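Local coordinates for G-protein alpha subunit Galpha7 (Naegleria fowleri, PDB 6NE6) that probably binds and hydrolyses GTP as the alpha subunit of a heterotrimeric G protein, switching signalling on and off, at residues K10-V15 with S199-C204; F26-L31 with D152-R157; M57-Q62 with F125-S130. All coordinates share one frame; numbering follows the deposited sequence.

Contact 1. Residues K10-V15 with S199-C204; sequences KKILLV and SILFVC
Ser-199 opens the pairing by giving its N to Lys-11 O at 3.2 Å, the longest of five backbone hydrogen bonds joining these neighbouring parallel strands at the heart of a P-loop GTPase sheet. Its O then accepts from Leu-13 N at 2.9 Å. Ile-200 turns to the face shared by Leu-13 and Val-15, and its CG2 meets Val-15 CG2 at 3.7 Å. Leu-201 bonds from its N to Leu-13 O and receives Val-15 N on its O. With CG anti to the carbonyl carbon (chi1 -55°), it sets CG 3.5 Å from Ile-12 CG2, and its CD1 also touches Leu-14 CD2. Helix 308-326 lies on this face. Phe-202 offers the CD2-CE2 part of its ring obliquely to Val-15 CG1, with CD2 at 3.9 Å, while Phe-229 and Tyr-232 of helix 221-235 meet the same ring. Val-203 N ends the ladder on Val-15 O at 2.7 Å. Because the inward-facing N and O groups satisfy one another, and strand 173-180 serves the outer side of 10-15, branched apolar residues suit the pair from Ile-12 and Ile-200 onward. The buried charge of Lys-11 is met outside it, by Glu-165 and the carbonyls of Phe-194 and Ile-191.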
ATOM      1  N   LYS A  10      18.161   9.064  14.748  1.00 14.81           N
ATOM      2  CA  LYS A  10      17.654   7.694  14.785  1.00 15.91           C
ATOM      3  C   LYS A  10      16.854   7.426  13.518  1.00 16.86           C
ATOM      4  O   LYS A  10      15.758   7.969  13.335  1.00 17.11           O
ATOM      5  CB  LYS A  10      16.826   7.468  16.048  1.00 15.94           C
ATOM      6  CG  LYS A  10      17.629   7.678  17.325  1.00 20.69           C
ATOM      7  CD  LYS A  10      16.977   7.048  18.535  1.00 34.34           C
ATOM      8  CE  LYS A  10      17.274   5.552  18.607  1.00 45.23           C
ATOM      9  NZ  LYS A  10      18.662   5.231  19.035  1.00 48.10           N
ATOM     10  N   LYS A  11      17.394   6.584  12.639  1.00 13.80           N
ATOM     11  CA  LYS A  11      16.762   6.345  11.350  1.00 13.54           C
ATOM     12  C   LYS A  11      15.901   5.091  11.411  1.00 14.36           C
ATOM     13  O   LYS A  11      16.321   4.052  11.933  1.00 15.48           O
ATOM     14  CB  LYS A  11      17.800   6.225  10.232  1.00 17.30           C
ATOM     15  CG  LYS A  11      18.714   7.456  10.132  1.00 19.67           C
ATOM     16  CD  LYS A  11      19.205   7.669   8.709  1.00 20.96           C
ATOM     17  CE  LYS A  11      19.832   9.053   8.542  1.00 19.14           C
ATOM     18  NZ  LYS A  11      20.404   9.204   7.170  1.00 19.23           N
ATOM     19  N   ILE A  12      14.706   5.201  10.843  1.00 14.10           N
ATOM     20  CA  ILE A  12      13.699   4.147  10.857  1.00 12.82           C
ATOM     21  C   ILE A  12      13.445   3.758   9.413  1.00 13.59           C
ATOM     22  O   ILE A  12      12.977   4.586   8.618  1.00 15.96           O
ATOM     23  CB  ILE A  12      12.408   4.625  11.524  1.00 11.83           C
ATOM     24  CG1 ILE A  12      12.702   5.110  12.950  1.00 13.72           C
ATOM     25  CG2 ILE A  12      11.344   3.533  11.495  1.00 15.43           C
ATOM     26  CD1 ILE A  12      11.490   5.714  13.603  1.00 17.37           C
ATOM     27  N   LEU A  13      13.751   2.508   9.074  1.00 12.01           N
ATOM     28  CA  LEU A  13      13.668   2.015   7.706  1.00 11.21           C
ATOM     29  C   LEU A  13      12.351   1.293   7.493  1.00 13.90           C
ATOM     30  O   LEU A  13      12.028   0.363   8.233  1.00 13.68           O
ATOM     31  CB  LEU A  13      14.817   1.052   7.403  1.00 11.26           C
ATOM     32  CG  LEU A  13      14.815   0.342   6.040  1.00 14.71           C
ATOM     33  CD1 LEU A  13      14.926   1.353   4.902  1.00 17.77           C
ATOM     34  CD2 LEU A  13      15.959  -0.686   5.968  1.00 12.84           C
ATOM     35  N   LEU A  14      11.629   1.680   6.446  1.00 12.67           N
ATOM     36  CA  LEU A  14      10.416   0.971   6.043  1.00 13.07           C
ATOM     37  C   LEU A  14      10.799  -0.196   5.146  1.00 11.31           C
ATOM     38  O   LEU A  14      11.528  -0.017   4.165  1.00 15.38           O
ATOM     39  CB  LEU A  14       9.465   1.912   5.303  1.00 14.19           C
ATOM     40  CG  LEU A  14       8.777   2.989   6.139  1.00 15.55           C
ATOM     41  CD1 LEU A  14       8.162   4.031   5.213  1.00 17.86           C
ATOM     42  CD2 LEU A  14       7.692   2.361   7.023  1.00 19.92           C
ATOM     43  N   VAL A  15      10.297  -1.391   5.483  1.00  9.88           N
ATOM     44  CA  VAL A  15      10.576  -2.627   4.757  1.00 12.16           C
ATOM     45  C   VAL A  15       9.238  -3.312   4.503  1.00 13.92           C
ATOM     46  O   VAL A  15       8.394  -3.372   5.401  1.00 16.18           O
ATOM     47  CB  VAL A  15      11.527  -3.538   5.564  1.00 19.41           C
ATOM     48  CG1 VAL A  15      11.771  -4.878   4.888  1.00 22.53           C
ATOM     49  CG2 VAL A  15      12.869  -2.824   5.808  1.00 19.23           C
ATOM     50  N   SER A 199      16.068   1.347  13.569  1.00 18.55           N
ATOM     51  CA  SER A 199      14.870   0.534  13.719  0.58 17.63           C
ATOM     52  C   SER A 199      14.333   0.201  12.335  1.00 17.36           C
ATOM     53  O   SER A 199      14.506   0.976  11.393  1.00 17.71           O
ATOM     54  CB  SER A 199      13.805   1.273  14.544  0.58 17.62           C
ATOM     55  OG  SER A 199      12.615   0.515  14.683  0.58 16.97           O
ATOM     56  N   ILE A 200      13.674  -0.946  12.233  1.00 16.84           N
ATOM     57  CA  ILE A 200      13.022  -1.396  11.009  1.00 16.54           C
ATOM     58  C   ILE A 200      11.540  -1.540  11.307  1.00 15.67           C
ATOM     59  O   ILE A 200      11.174  -2.162  12.308  1.00 15.60           O
ATOM     60  CB  ILE A 200      13.600  -2.739  10.534  1.00 16.89           C
ATOM     61  CG1 ILE A 200      15.036  -2.560  10.042  1.00 18.01           C
ATOM     62  CG2 ILE A 200      12.675  -3.391   9.465  1.00 16.44           C
ATOM     63  CD1 ILE A 200      15.785  -3.892   9.918  1.00 18.64           C
ATOM     64  N   LEU A 201      10.702  -0.984  10.435  1.00 15.43           N
ATOM     65  CA  LEU A 201       9.257  -1.225  10.453  1.00 14.79           C
ATOM     66  C   LEU A 201       8.978  -2.186   9.312  1.00 14.68           C
ATOM     67  O   LEU A 201       9.004  -1.791   8.141  1.00 14.96           O
ATOM     68  CB  LEU A 201       8.456   0.060  10.280  1.00 14.78           C
ATOM     69  CG  LEU A 201       8.734   1.209  11.248  1.00 15.41           C
ATOM     70  CD1 LEU A 201       7.653   2.263  11.103  1.00 15.17           C
ATOM     71  CD2 LEU A 201       8.816   0.689  12.688  1.00 16.83           C
ATOM     72  N   PHE A 202       8.729  -3.452   9.656  1.00 14.40           N
ATOM     73  CA  PHE A 202       8.403  -4.471   8.669  1.00 14.31           C
ATOM     74  C   PHE A 202       6.899  -4.404   8.444  1.00 13.98           C
ATOM     75  O   PHE A 202       6.120  -4.703   9.353  1.00 15.87           O
ATOM     76  CB  PHE A 202       8.827  -5.856   9.149  1.00 14.65           C
ATOM     77  CG  PHE A 202       8.903  -6.857   8.042  1.00 15.31           C
ATOM     78  CD1 PHE A 202       7.751  -7.416   7.511  1.00 18.61           C
ATOM     79  CD2 PHE A 202      10.129  -7.206   7.505  1.00 15.57           C
ATOM     80  CE1 PHE A 202       7.831  -8.326   6.458  1.00 19.33           C
ATOM     81  CE2 PHE A 202      10.217  -8.111   6.474  1.00 15.61           C
ATOM     82  CZ  PHE A 202       9.062  -8.666   5.942  1.00 16.59           C
ATOM     83  N   VAL A 203       6.480  -3.997   7.251  1.00 13.93           N
ATOM     84  CA  VAL A 203       5.068  -3.707   6.999  1.00 13.67           C
ATOM     85  C   VAL A 203       4.456  -4.847   6.199  1.00 13.53           C
ATOM     86  O   VAL A 203       4.958  -5.191   5.116  1.00 13.82           O
ATOM     87  CB  VAL A 203       4.896  -2.383   6.243  1.00 14.59           C
ATOM     88  CG1 VAL A 203       3.405  -2.059   6.084  1.00 14.27           C
ATOM     89  CG2 VAL A 203       5.641  -1.252   6.953  1.00 14.64           C
ATOM     90  N   CYS A 204       3.356  -5.409   6.716  1.00 14.06           N
ATOM     91  CA  CYS A 204       2.622  -6.478   6.052  1.00 13.97           C
ATOM     92  C   CYS A 204       1.163  -6.089   5.980  1.00 13.08           C
ATOM     93  O   CYS A 204       0.636  -5.475   6.910  1.00 15.27           O
ATOM     94  CB  CYS A 204       2.734  -7.810   6.794  1.00 12.91           C
ATOM     95  SG  CYS A 204       4.403  -8.511   6.747  1.00 21.02           S
TER

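Contact 2. Residues F26-L31 with D152-R157; sequences FKQMRL and DVVRAR
Lys-27 and Val-154 meet where two parts of the G-alpha fold come together: helix 22-32, which follows the probable P-loop in a strand-loop-helix unit, and the end region of the largely helical insertion, where the chain leaves helix 150-154 and heads for strand 163-170. Lysine suits the place because it combines a long apolar stem with a cation at its tip. The stem is extended as far as CD and then bends, chi3 of -68° turning CE toward the carbonyl groups of the other segment. NZ donates to Val-153 O at 3.0 Å, lying in the plane of that carbonyl. It also bonds to Val-154 O at 3.1 Å, but from above, 60° out of the carbonyl plane. Val-153 O has a second donor in Ala-156 N, so one oxygen serves both the turn and the lysine. Carbonyl oxygens gathered on the C-terminal side of a short helix carry partial negative charge, which would probably favour the charged form of Lys-27.

Beside this polar grip lies an apolar one. Val-154 presents both methyls: CG2 lies 3.6 Å from Leu-31 CD1, and CG1 packs 4.0 Å from Gln-28 CD, the two side chains crossing at about a right angle. The Gln-28 amide is employed elsewhere, its NE2 bonding to Ala-305 O.

Phe-37, in the loop after helix 22-32, touches Lys-27, Leu-31 and Val-153, so it packs against both segments. Helix 308-326 packs on Gln-28 and Leu-31, whereas Phe-26 turns to strand 163-170, leaving helix 22-32 lodged between the sheet and the helical insertion.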
ATOM      1  N   PHE A  26       4.921   6.401   4.434  1.00 13.36           N
ATOM      2  CA  PHE A  26       5.891   7.463   4.177  1.00 12.75           C
ATOM      3  C   PHE A  26       5.188   8.740   3.732  1.00 15.32           C
ATOM      4  O   PHE A  26       5.529   9.835   4.185  1.00 11.82           O
ATOM      5  CB  PHE A  26       6.928   7.037   3.133  1.00 10.65           C
ATOM      6  CG  PHE A  26       8.032   8.058   2.960  1.00 10.78           C
ATOM      7  CD1 PHE A  26       9.135   8.034   3.790  1.00 14.29           C
ATOM      8  CD2 PHE A  26       7.940   9.057   2.007  1.00 16.15           C
ATOM      9  CE1 PHE A  26      10.142   8.984   3.668  1.00 15.06           C
ATOM     10  CE2 PHE A  26       8.949  10.015   1.883  1.00 17.33           C
ATOM     11  CZ  PHE A  26      10.048   9.970   2.722  1.00 16.46           C
ATOM     12  N   LYS A  27       4.213   8.621   2.830  1.00 14.92           N
ATOM     13  CA  LYS A  27       3.538   9.815   2.334  1.00 15.68           C
ATOM     14  C   LYS A  27       2.735  10.495   3.433  1.00 16.32           C
ATOM     15  O   LYS A  27       2.667  11.733   3.486  1.00 15.12           O
ATOM     16  CB  LYS A  27       2.659   9.460   1.134  1.00 14.38           C
ATOM     17  CG  LYS A  27       3.465   9.185  -0.126  1.00 13.73           C
ATOM     18  CD  LYS A  27       2.555   8.826  -1.309  1.00 16.66           C
ATOM     19  CE  LYS A  27       1.857   7.476  -1.103  1.00 20.48           C
ATOM     20  NZ  LYS A  27       1.308   6.950  -2.396  1.00 20.23           N
ATOM     21  N   GLN A  28       2.128   9.714   4.328  1.00 11.48           N
ATOM     22  CA  GLN A  28       1.431  10.318   5.457  1.00 14.49           C
ATOM     23  C   GLN A  28       2.405  11.033   6.379  1.00 13.35           C
ATOM     24  O   GLN A  28       2.090  12.107   6.912  1.00 15.09           O
ATOM     25  CB  GLN A  28       0.650   9.262   6.233  1.00 16.93           C
ATOM     26  CG  GLN A  28      -0.512   8.684   5.463  1.00 18.26           C
ATOM     27  CD  GLN A  28      -1.740   9.590   5.429  1.00 17.40           C
ATOM     28  OE1 GLN A  28      -1.645  10.801   5.182  1.00 20.13           O
ATOM     29  NE2 GLN A  28      -2.906   9.002   5.673  1.00 15.45           N
ATOM     30  N   MET A  29       3.596  10.455   6.577  1.00 11.51           N
ATOM     31  CA  MET A  29       4.604  11.113   7.404  1.00 12.60           C
ATOM     32  C   MET A  29       5.021  12.445   6.794  1.00 11.26           C
ATOM     33  O   MET A  29       5.214  13.433   7.517  1.00 14.44           O
ATOM     34  CB  MET A  29       5.822  10.203   7.591  1.00 15.33           C
ATOM     35  CG  MET A  29       5.661   9.164   8.706  1.00 25.24           C
ATOM     36  SD  MET A  29       5.687   9.892  10.354  1.00 27.11           S
ATOM     37  CE  MET A  29       7.452  10.101  10.596  1.00 25.14           C
ATOM     38  N   ARG A  30       5.162  12.495   5.465  1.00 12.25           N
ATOM     39  CA  ARG A  30       5.417  13.773   4.800  1.00 14.84           C
ATOM     40  C   ARG A  30       4.352  14.798   5.171  1.00 16.12           C
ATOM     41  O   ARG A  30       4.666  15.964   5.457  1.00 14.79           O
ATOM     42  CB  ARG A  30       5.466  13.592   3.277  1.00 10.70           C
ATOM     43  CG  ARG A  30       6.736  12.923   2.764  1.00  9.83           C
ATOM     44  CD  ARG A  30       6.846  13.022   1.231  1.00 14.87           C
ATOM     45  NE  ARG A  30       6.700  14.403   0.763  1.00 14.32           N
ATOM     46  CZ  ARG A  30       6.701  14.769  -0.520  1.00 15.50           C
ATOM     47  NH1 ARG A  30       6.864  13.865  -1.483  1.00 17.21           N
ATOM     48  NH2 ARG A  30       6.541  16.040  -0.844  1.00 15.34           N
ATOM     49  N   LEU A  31       3.077  14.386   5.156  1.00 13.02           N
ATOM     50  CA  LEU A  31       2.002  15.324   5.452  1.00 14.99           C
ATOM     51  C   LEU A  31       2.015  15.721   6.921  1.00 16.29           C
ATOM     52  O   LEU A  31       1.831  16.901   7.248  1.00 19.24           O
ATOM     53  CB  LEU A  31       0.648  14.721   5.060  1.00 16.79           C
ATOM     54  CG  LEU A  31       0.519  14.404   3.564  1.00 14.10           C
ATOM     55  CD1 LEU A  31      -0.843  13.794   3.226  1.00 14.17           C
ATOM     56  CD2 LEU A  31       0.755  15.666   2.732  1.00 18.94           C
ATOM     57  N   ASP A 152      -5.522  12.128  -3.302  1.00 13.93           N
ATOM     58  CA  ASP A 152      -5.226  11.418  -4.551  1.00 13.77           C
ATOM     59  C   ASP A 152      -3.808  10.863  -4.557  1.00 17.36           C
ATOM     60  O   ASP A 152      -3.577   9.730  -4.995  1.00 15.22           O
ATOM     61  CB  ASP A 152      -5.386  12.338  -5.760  1.00 14.32           C
ATOM     62  CG  ASP A 152      -6.827  12.733  -6.034  1.00 17.12           C
ATOM     63  OD1 ASP A 152      -7.788  12.210  -5.402  1.00 16.92           O
ATOM     64  OD2 ASP A 152      -6.986  13.601  -6.914  1.00 17.02           O
ATOM     65  N   VAL A 153      -2.844  11.658  -4.083  1.00 13.56           N
ATOM     66  CA  VAL A 153      -1.441  11.252  -4.133  1.00 14.09           C
ATOM     67  C   VAL A 153      -1.157  10.162  -3.101  1.00 13.50           C
ATOM     68  O   VAL A 153      -0.463   9.179  -3.389  1.00 14.53           O
ATOM     69  CB  VAL A 153      -0.519  12.469  -3.932  1.00 14.76           C
ATOM     70  CG1 VAL A 153       0.955  12.009  -3.831  1.00 14.58           C
ATOM     71  CG2 VAL A 153      -0.685  13.478  -5.075  1.00 16.07           C
ATOM     72  N   VAL A 154      -1.683  10.322  -1.892  1.00 14.51           N
ATOM     73  CA  VAL A 154      -1.501   9.322  -0.840  1.00 14.15           C
ATOM     74  C   VAL A 154      -2.015   7.966  -1.301  1.00 16.13           C
ATOM     75  O   VAL A 154      -1.419   6.927  -1.009  1.00 19.19           O
ATOM     76  CB  VAL A 154      -2.205   9.785   0.446  1.00 13.49           C
ATOM     77  CG1 VAL A 154      -2.219   8.684   1.517  1.00 18.15           C
ATOM     78  CG2 VAL A 154      -1.538  11.048   0.992  1.00 16.95           C
ATOM     79  N   ARG A 155      -3.113   7.958  -2.048  1.00 16.38           N
ATOM     80  CA  ARG A 155      -3.723   6.706  -2.479  1.00 18.64           C
ATOM     81  C   ARG A 155      -3.089   6.108  -3.732  1.00 20.01           C
ATOM     82  O   ARG A 155      -3.433   4.979  -4.094  1.00 22.08           O
ATOM     83  CB  ARG A 155      -5.215   6.932  -2.713  1.00 18.62           C
ATOM     84  CG  ARG A 155      -5.999   7.083  -1.426  1.00 20.92           C
ATOM     85  CD  ARG A 155      -7.470   7.079  -1.718  1.00 23.09           C
ATOM     86  NE  ARG A 155      -8.298   7.243  -0.528  1.00 22.83           N
ATOM     87  CZ  ARG A 155      -8.912   6.247   0.103  1.00 27.66           C
ATOM     88  NH1 ARG A 155      -8.788   4.999  -0.333  1.00 28.34           N
ATOM     89  NH2 ARG A 155      -9.667   6.504   1.158  1.00 31.98           N
ATOM     90  N   ALA A 156      -2.184   6.817  -4.395  1.00 14.18           N
ATOM     91  CA  ALA A 156      -1.571   6.335  -5.626  1.00 14.76           C
ATOM     92  C   ALA A 156      -0.332   5.516  -5.293  1.00 23.97           C
ATOM     93  O   ALA A 156       0.627   6.042  -4.722  1.00 28.40           O
ATOM     94  CB  ALA A 156      -1.191   7.501  -6.528  1.00 19.56           C
ATOM     95  N   ARG A 157      -0.336   4.245  -5.687  1.00 15.80           N
ATOM     96  CA  ARG A 157       0.764   3.332  -5.362  1.00 20.41           C
ATOM     97  C   ARG A 157       1.862   3.515  -6.405  1.00 17.71           C
ATOM     98  O   ARG A 157       1.862   2.879  -7.453  1.00 22.44           O
ATOM     99  CB  ARG A 157       0.260   1.894  -5.311  1.00 21.15           C
ATOM    100  CG  ARG A 157       1.245   0.884  -4.696  1.00 21.17           C
ATOM    101  CD  ARG A 157       0.635  -0.500  -4.604  1.00 19.39           C
ATOM    102  NE  ARG A 157       0.322  -1.047  -5.920  1.00 18.95           N
ATOM    103  CZ  ARG A 157       1.187  -1.731  -6.659  1.00 20.86           C
ATOM    104  NH1 ARG A 157       2.414  -1.958  -6.191  1.00 23.98           N
ATOM    105  NH2 ARG A 157       0.828  -2.182  -7.853  1.00 22.69           N
TER

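Contact 3. Residues M57-Q62 with F125-S130; sequences MMVLIQ and FQIEDS. With EDO (1,2-ethanediol), chain D.
With CG1 anti to the backbone N (chi1 173°), Val-59 directs that methyl at Ile-127, whose own CG1 stands anti to the carbonyl carbon (chi1 -61°) and comes within 3.5 Å of it. The contact belongs to the helical domain of the G-alpha fold: Val-59 and Leu-60 lie on its long helix 39-66, and residues 125-130 form a loop between helices 113-120 and 131-136. The loop makes an inverse gamma turn centred on Gln-126, closed by a weak bond of 3.2 Å from Ile-127 N to Phe-125 O.

No hydrogen bond joins the segments, and the fit is one of shape. Beta-branched valine is short and broad enough to sit against the turn itself, its CG2 resting 3.6 Å from Gln-126 O and its CG1 4.1 Å from Phe-125 CB. Isoleucine adds a longer arm. Its CD1 reaches Leu-60 CD2 at 3.5 Å, the two side chains crossing at about a right angle. Leu-60 suits this buried position, since it also packs on Ile-115, Ala-118 and Met-119 of helix 113-120.

On the loop, Gln-126 turns its polar end away from helix 39-66, and NE2 bonds to Lys-212 O. A 1,2-ethanediol, probably from the crystallisation liquor, gives a hydrogen bond from its O2 to Gln-126 OE1 at 3.0 Å. It also bonds to Asp-19 in the probable P-loop and to Arg-221, consistent with this part of the loop lying beside the presumed nucleotide site. The diol's C1 lies 3.3 Å from Glu-128 OE2.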
ATOM      1  N   MET A  57      -9.815  -0.221 -14.601  1.00 11.78           N
ATOM      2  CA  MET A  57     -10.981  -0.539 -15.424  1.00 12.46           C
ATOM      3  C   MET A  57     -10.675  -1.674 -16.390  1.00 11.99           C
ATOM      4  O   MET A  57     -11.528  -2.528 -16.630  1.00 12.87           O
ATOM      5  CB  MET A  57     -11.474   0.693 -16.186  1.00 12.79           C
ATOM      6  CG  MET A  57     -12.816   0.453 -16.909  1.00 13.92           C
ATOM      7  SD  MET A  57     -14.130  -0.251 -15.863  1.00 14.82           S
ATOM      8  CE  MET A  57     -14.679   1.187 -14.940  1.00 16.14           C
ATOM      9  N   MET A  58      -9.448  -1.721 -16.929  1.00 14.34           N
ATOM     10  CA  MET A  58      -9.067  -2.820 -17.810  0.56 15.96           C
ATOM     11  C   MET A  58      -9.154  -4.155 -17.088  1.00 14.06           C
ATOM     12  O   MET A  58      -9.653  -5.145 -17.646  1.00 14.53           O
ATOM     13  CB  MET A  58      -7.651  -2.603 -18.334  0.56 12.70           C
ATOM     14  CG  MET A  58      -7.088  -3.787 -19.069  0.56 20.24           C
ATOM     15  SD  MET A  58      -8.045  -4.097 -20.552  0.56 22.21           S
ATOM     16  CE  MET A  58      -6.828  -4.975 -21.533  0.56 23.23           C
ATOM     17  N   VAL A  59      -8.653  -4.201 -15.853  1.00 12.07           N
ATOM     18  CA  VAL A  59      -8.694  -5.431 -15.067  1.00 15.05           C
ATOM     19  C   VAL A  59     -10.134  -5.857 -14.837  1.00 14.30           C
ATOM     20  O   VAL A  59     -10.471  -7.041 -14.953  1.00 16.54           O
ATOM     21  CB  VAL A  59      -7.943  -5.247 -13.738  1.00 14.70           C
ATOM     22  CG1 VAL A  59      -8.148  -6.481 -12.837  1.00 15.87           C
ATOM     23  CG2 VAL A  59      -6.455  -5.042 -14.008  1.00 16.89           C
ATOM     24  N   LEU A  60     -11.008  -4.897 -14.524  1.00 13.05           N
ATOM     25  CA  LEU A  60     -12.422  -5.218 -14.342  1.00 13.31           C
ATOM     26  C   LEU A  60     -13.042  -5.752 -15.629  1.00 13.70           C
ATOM     27  O   LEU A  60     -13.824  -6.707 -15.593  1.00 14.83           O
ATOM     28  CB  LEU A  60     -13.178  -3.987 -13.834  1.00 13.96           C
ATOM     29  CG  LEU A  60     -12.859  -3.671 -12.365  1.00 14.80           C
ATOM     30  CD1 LEU A  60     -13.304  -2.289 -11.959  1.00 16.28           C
ATOM     31  CD2 LEU A  60     -13.511  -4.722 -11.458  1.00 16.41           C
ATOM     32  N   ILE A  61     -12.705  -5.154 -16.777  1.00 13.83           N
ATOM     33  CA  ILE A  61     -13.233  -5.656 -18.043  1.00 14.93           C
ATOM     34  C   ILE A  61     -12.787  -7.093 -18.263  1.00 13.54           C
ATOM     35  O   ILE A  61     -13.592  -7.967 -18.606  1.00 16.10           O
ATOM     36  CB  ILE A  61     -12.799  -4.752 -19.209  1.00 12.98           C
ATOM     37  CG1 ILE A  61     -13.470  -3.390 -19.106  1.00 13.72           C
ATOM     38  CG2 ILE A  61     -13.148  -5.415 -20.568  1.00 15.25           C
ATOM     39  CD1 ILE A  61     -12.787  -2.303 -19.963  1.00 14.20           C
ATOM     40  N   GLN A  62     -11.496  -7.367 -18.074  1.00 12.55           N
ATOM     41  CA  GLN A  62     -11.002  -8.735 -18.230  0.59 17.52           C
ATOM     42  C   GLN A  62     -11.699  -9.678 -17.256  1.00 15.71           C
ATOM     43  O   GLN A  62     -11.996 -10.831 -17.595  1.00 19.79           O
ATOM     44  CB  GLN A  62      -9.487  -8.794 -18.017  0.59 18.98           C
ATOM     45  CG  GLN A  62      -8.682  -7.927 -18.962  0.59 25.99           C
ATOM     46  CD  GLN A  62      -9.192  -7.997 -20.378  0.59 26.80           C
ATOM     47  OE1 GLN A  62      -9.306  -9.075 -20.967  0.59 31.53           O
ATOM     48  NE2 GLN A  62      -9.517  -6.841 -20.934  0.59 27.49           N
ATOM     49  N   PHE A 125      -8.936 -10.641  -8.189  1.00 18.01           N
ATOM     50  CA  PHE A 125      -8.308 -10.004  -9.338  1.00 17.09           C
ATOM     51  C   PHE A 125      -7.276  -8.983  -8.874  1.00 21.89           C
ATOM     52  O   PHE A 125      -7.186  -8.633  -7.691  1.00 24.26           O
ATOM     53  CB  PHE A 125      -9.366  -9.351 -10.239  1.00 16.66           C
ATOM     54  CG  PHE A 125     -10.465 -10.290 -10.622  1.00 15.89           C
ATOM     55  CD1 PHE A 125     -10.227 -11.311 -11.535  1.00 18.33           C
ATOM     56  CD2 PHE A 125     -11.730 -10.172 -10.062  1.00 16.98           C
ATOM     57  CE1 PHE A 125     -11.226 -12.196 -11.888  1.00 18.19           C
ATOM     58  CE2 PHE A 125     -12.739 -11.064 -10.415  1.00 18.46           C
ATOM     59  CZ  PHE A 125     -12.483 -12.075 -11.327  1.00 20.69           C
ATOM     60  N   GLN A 126      -6.486  -8.497  -9.829  1.00 15.75           N
ATOM     61  CA  GLN A 126      -5.360  -7.620  -9.524  1.00 17.79           C
ATOM     62  C   GLN A 126      -5.790  -6.161  -9.692  1.00 20.26           C
ATOM     63  O   GLN A 126      -5.408  -5.454 -10.621  1.00 22.20           O
ATOM     64  CB  GLN A 126      -4.159  -7.984 -10.395  1.00 22.02           C
ATOM     65  CG  GLN A 126      -3.685  -9.434 -10.212  1.00 14.65           C
ATOM     66  CD  GLN A 126      -3.243  -9.742  -8.782  1.00 20.53           C
ATOM     67  OE1 GLN A 126      -2.525  -8.957  -8.149  1.00 23.98           O
ATOM     68  NE2 GLN A 126      -3.689 -10.881  -8.263  1.00 22.93           N
ATOM     69  N   ILE A 127      -6.581  -5.717  -8.719  1.00 17.81           N
ATOM     70  CA  ILE A 127      -7.206  -4.398  -8.690  1.00 21.14           C
ATOM     71  C   ILE A 127      -6.629  -3.623  -7.512  1.00 17.55           C
ATOM     72  O   ILE A 127      -6.593  -4.135  -6.391  1.00 18.98           O
ATOM     73  CB  ILE A 127      -8.731  -4.524  -8.549  1.00 19.47           C
ATOM     74  CG1 ILE A 127      -9.315  -5.288  -9.735  1.00 24.37           C
ATOM     75  CG2 ILE A 127      -9.387  -3.156  -8.454  1.00 21.90           C
ATOM     76  CD1 ILE A 127     -10.742  -5.680  -9.527  1.00 25.41           C
ATOM     77  N   GLU A 128      -6.179  -2.395  -7.766  1.00 15.81           N
ATOM     78  CA  GLU A 128      -5.588  -1.591  -6.702  1.00 17.86           C
ATOM     79  C   GLU A 128      -6.599  -1.354  -5.590  1.00 18.07           C
ATOM     80  O   GLU A 128      -7.805  -1.255  -5.835  1.00 18.28           O
ATOM     81  CB  GLU A 128      -5.108  -0.242  -7.245  1.00 16.49           C
ATOM     82  CG  GLU A 128      -4.026  -0.356  -8.306  1.00 19.84           C
ATOM     83  CD  GLU A 128      -2.701  -0.835  -7.735  1.00 22.79           C
ATOM     84  OE1 GLU A 128      -2.367  -0.427  -6.602  1.00 22.05           O
ATOM     85  OE2 GLU A 128      -2.004  -1.617  -8.413  1.00 23.37           O
ATOM     86  N   ASP A 129      -6.094  -1.230  -4.353  1.00 17.12           N
ATOM     87  CA  ASP A 129      -6.977  -0.916  -3.228  1.00 14.95           C
ATOM     88  C   ASP A 129      -7.770   0.366  -3.474  1.00 14.92           C
ATOM     89  O   ASP A 129      -8.934   0.467  -3.071  1.00 18.75           O
ATOM     90  CB  ASP A 129      -6.182  -0.771  -1.926  1.00 14.66           C
ATOM     91  CG  ASP A 129      -5.680  -2.094  -1.384  1.00 25.21           C
ATOM     92  OD1 ASP A 129      -6.105  -3.163  -1.867  1.00 24.32           O
ATOM     93  OD2 ASP A 129      -4.857  -2.048  -0.454  1.00 29.18           O
ATOM     94  N   SER A 130      -7.152   1.356  -4.121  1.00 18.00           N
ATOM     95  CA  SER A 130      -7.746   2.670  -4.330  1.00 18.93           C
ATOM     96  C   SER A 130      -8.661   2.736  -5.546  1.00 20.11           C
ATOM     97  O   SER A 130      -9.116   3.827  -5.880  1.00 15.59           O
ATOM     98  CB  SER A 130      -6.647   3.733  -4.476  1.00 21.55           C
ATOM     99  OG  SER A 130      -5.731   3.374  -5.503  1.00 29.48           O
TER
HETATM  100  C1  EDO D 403      -2.163  -4.332  -6.471  1.00 34.66           C
HETATM  101  O1  EDO D 403      -1.271  -5.236  -5.803  1.00 31.08           O
HETATM  102  C2  EDO D 403      -2.697  -4.994  -7.735  1.00 37.11           C
HETATM  103  O2  EDO D 403      -3.430  -6.169  -7.365  1.00 36.97           O

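From the N terminus, strand 10-16 leads through the probable P-loop into helix 22-32 and then into helix 39-66, so the first partners of contacts 1, 2 and 3 come in that order. The loops close in reverse: contact 3 at 125-130, contact 2 at 152-157 and contact 1 at 199-204. The three are therefore nested, with none crossing. Contact 3 works inside the helical domain, contact 2 ties that domain to helix 22-32, and contact 1 joins strands of the central sheet. Leu-14 CD1 packs on Phe-26 CB between contacts 1 and 2, and a salt bridge from Arg-157 NE to Glu-128 OE1 links contacts 2 and 3.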